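Local coordinates for YebG family protein (Pseudomonas syringae pv. tomato, PDB 3ERM) that is of unknown function and belongs to the YebG family, a small helical protein that assembles as two chains, at residues Q31-A36 against I60-R66. Sequence-based numbering, arbitrary orientation.
Sequences QMLELA and IYMAKNR
The guanidinium of Arg66 lies flat against a leucine methyl: Leu35 CD2 sits over the centre of one face, 3.7 Å from Arg66 CZ, in an apolar contact with a charged group. Arg66 reaches this place from the start of helix 66-74, with CG wedged between the backbone N and the carbonyl carbon (chi1 67°) and the chain bent at chi3. Arg66 NH1 then comes near the Gln31 carbonyl, 3.6 Å from Gln31 O, too loosely to count as a bond; that oxygen accepts the backbone N-H of Leu35. The polar end is held instead across the dimer, where Arg66 NE bonds to the backbone O of Phe73 of the second subunit. Ala77 of the second subunit also packs on Leu35, and Ala72 of the second subunit packs on Arg66, which places this edge of the contact at the subunit interface.

Between the helices themselves, small side chains meet. Ala36 CB and Ala63 CB touch at 3.7 Å, and Ala63 CB also presses on the Met32 carbonyl, 3.3 Å from Met32 O. The two alanines let the backbones come close; the nearest approach is Ala36 CA to Ile60 CA, 5.0 Å. Selenomethionine Met32 flanks the alanines: CG is anti to the backbone N (chi1 -177°), and a bend at chi2 carries the terminal methyl toward Ala63 and Ile60. Met32 SE is 4.0 Å from Ala63 CB, but the exact position of the methyl is doubtful, being modelled too close to Lys64. The arrangement is that of an antiparallel helical hairpin, helices 22-46 and 52-63 packed side by side through alanines, with Arg66, at the start of the next helix, reaching back to helix 22-46 at a dimer interface.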
loop_
_atom_site.group_PDB
_atom_site.type_symbol
_atom_site.label_atom_id
_atom_site.label_comp_id
_atom_site.label_asym_id
_atom_site.label_seq_id
_atom_site.Cartn_x
_atom_site.Cartn_y
_atom_site.Cartn_z
ATOM N N GLN A 31 13.128 9.795 0.313
ATOM C CA GLN A 31 11.694 9.874 0.086
ATOM C C GLN A 31 11.040 8.509 0.267
ATOM O O GLN A 31 9.906 8.434 0.713
ATOM C CB GLN A 31 11.406 10.446 -1.301
ATOM C CG GLN A 31 11.772 11.923 -1.461
ATOM C CD GLN A 31 11.929 12.322 -2.937
ATOM O OE1 GLN A 31 12.382 13.443 -3.269
ATOM N NE2 GLN A 31 11.573 11.397 -3.838
HETATM N N MSE A 32 11.771 7.447 -0.068
HETATM C CA MSE A 32 11.368 6.056 0.183
HETATM C C MSE A 32 11.114 5.841 1.699
HETATM O O MSE A 32 10.070 5.305 2.113
HETATM C CB MSE A 32 12.467 5.132 -0.359
HETATM C CG MSE A 32 12.228 3.650 -0.258
HETATM SE SE MSE A 32 12.273 3.004 1.613
HETATM C CE MSE A 32 11.581 1.229 1.327
ATOM N N LEU A 33 12.071 6.291 2.509
ATOM C CA LEU A 33 12.033 6.168 3.950
ATOM C C LEU A 33 10.930 7.015 4.524
ATOM O O LEU A 33 10.119 6.510 5.296
ATOM C CB LEU A 33 13.362 6.605 4.552
ATOM C CG LEU A 33 14.554 5.768 4.120
ATOM C CD1 LEU A 33 15.858 6.541 4.334
ATOM C CD2 LEU A 33 14.545 4.429 4.861
ATOM N N GLU A 34 10.890 8.294 4.155
ATOM C CA GLU A 34 9.836 9.172 4.646
ATOM C C GLU A 34 8.435 8.588 4.364
ATOM O O GLU A 34 7.559 8.695 5.198
ATOM C CB GLU A 34 9.987 10.587 4.090
ATOM C CG GLU A 34 8.922 11.557 4.595
ATOM C CD GLU A 34 8.738 12.843 3.732
ATOM O OE1 GLU A 34 9.332 12.960 2.597
ATOM O OE2 GLU A 34 7.970 13.745 4.208
ATOM N N LEU A 35 8.252 7.955 3.205
ATOM C CA LEU A 35 7.004 7.272 2.846
ATOM C C LEU A 35 6.741 6.022 3.656
ATOM O O LEU A 35 5.594 5.737 4.022
ATOM C CB LEU A 35 6.994 6.849 1.378
ATOM C CG LEU A 35 5.735 6.098 0.892
ATOM C CD1 LEU A 35 4.433 6.930 0.968
ATOM C CD2 LEU A 35 5.939 5.573 -0.537
ATOM N N ALA A 36 7.788 5.249 3.902
ATOM C CA ALA A 36 7.607 4.000 4.584
ATOM C C ALA A 36 7.163 4.378 5.998
ATOM O O ALA A 36 6.245 3.768 6.574
ATOM C CB ALA A 36 8.915 3.179 4.586
ATOM N N ILE A 60 7.837 -0.691 4.266
ATOM C CA ILE A 60 9.127 -0.616 3.583
ATOM C C ILE A 60 8.984 -1.291 2.243
ATOM O O ILE A 60 9.576 -0.877 1.268
ATOM C CB ILE A 60 10.247 -1.308 4.375
ATOM C CG1 ILE A 60 10.493 -0.583 5.699
ATOM C CG2 ILE A 60 11.574 -1.337 3.582
ATOM C CD1 ILE A 60 11.721 -1.083 6.468
ATOM N N TYR A 61 8.161 -2.317 2.179
ATOM C CA TYR A 61 8.116 -3.119 0.984
ATOM C C TYR A 61 7.410 -2.347 -0.120
ATOM O O TYR A 61 7.885 -2.275 -1.257
ATOM C CB TYR A 61 7.403 -4.439 1.244
ATOM C CG TYR A 61 7.098 -5.176 -0.022
ATOM C CD1 TYR A 61 8.125 -5.830 -0.733
ATOM C CD2 TYR A 61 5.806 -5.166 -0.566
ATOM C CE1 TYR A 61 7.862 -6.510 -1.946
ATOM C CE2 TYR A 61 5.519 -5.836 -1.786
ATOM C CZ TYR A 61 6.545 -6.517 -2.458
ATOM O OH TYR A 61 6.292 -7.199 -3.643
HETATM N N MSE A 62 6.263 -1.795 0.238
HETATM C CA MSE A 62 5.493 -0.928 -0.644
HETATM C C MSE A 62 6.326 0.289 -1.052
HETATM O O MSE A 62 6.370 0.616 -2.231
HETATM C CB MSE A 62 4.183 -0.482 0.031
HETATM C CG MSE A 62 3.425 -1.625 0.666
HETATM SE SE MSE A 62 1.539 -1.188 1.003
HETATM C CE MSE A 62 0.784 -2.180 -0.364
ATOM N N ALA A 63 6.967 0.949 -0.074
ATOM C CA ALA A 63 7.738 2.142 -0.356
ATOM C C ALA A 63 8.817 1.803 -1.390
ATOM O O ALA A 63 8.959 2.525 -2.351
ATOM C CB ALA A 63 8.340 2.746 0.915
ATOM N N LYS A 64 9.516 0.670 -1.242
ATOM C CA LYS A 64 10.537 0.236 -2.235
ATOM C C LYS A 64 9.950 -0.089 -3.629
ATOM O O LYS A 64 10.687 -0.228 -4.594
ATOM C CB LYS A 64 11.288 -0.997 -1.747
ATOM C CG LYS A 64 12.334 -0.814 -0.631
ATOM C CD LYS A 64 12.819 -2.222 -0.163
ATOM C CE LYS A 64 13.811 -2.233 1.015
ATOM N NZ LYS A 64 15.253 -2.161 0.619
ATOM N N ASN A 65 8.629 -0.256 -3.723
ATOM C CA ASN A 65 7.981 -0.546 -4.992
ATOM C C ASN A 65 6.907 0.477 -5.248
ATOM O O ASN A 65 5.817 0.150 -5.792
ATOM C CB ASN A 65 7.359 -1.898 -4.883
ATOM C CG ASN A 65 8.385 -2.952 -4.639
ATOM O OD1 ASN A 65 9.039 -3.385 -5.551
ATOM N ND2 ASN A 65 8.548 -3.360 -3.394
ATOM N N ARG A 66 7.189 1.717 -4.817
ATOM C CA ARG A 66 6.147 2.741 -4.841
ATOM C C ARG A 66 5.568 2.988 -6.228
ATOM O O ARG A 66 4.366 3.287 -6.334
ATOM C CB ARG A 66 6.550 4.058 -4.144
ATOM C CG ARG A 66 7.621 4.826 -4.795
ATOM C CD ARG A 66 8.007 6.043 -3.957
ATOM N NE ARG A 66 6.921 7.031 -3.803
ATOM C CZ ARG A 66 6.992 8.134 -3.046
ATOM N NH1 ARG A 66 8.098 8.433 -2.366
ATOM N NH2 ARG A 66 5.953 8.949 -2.971
#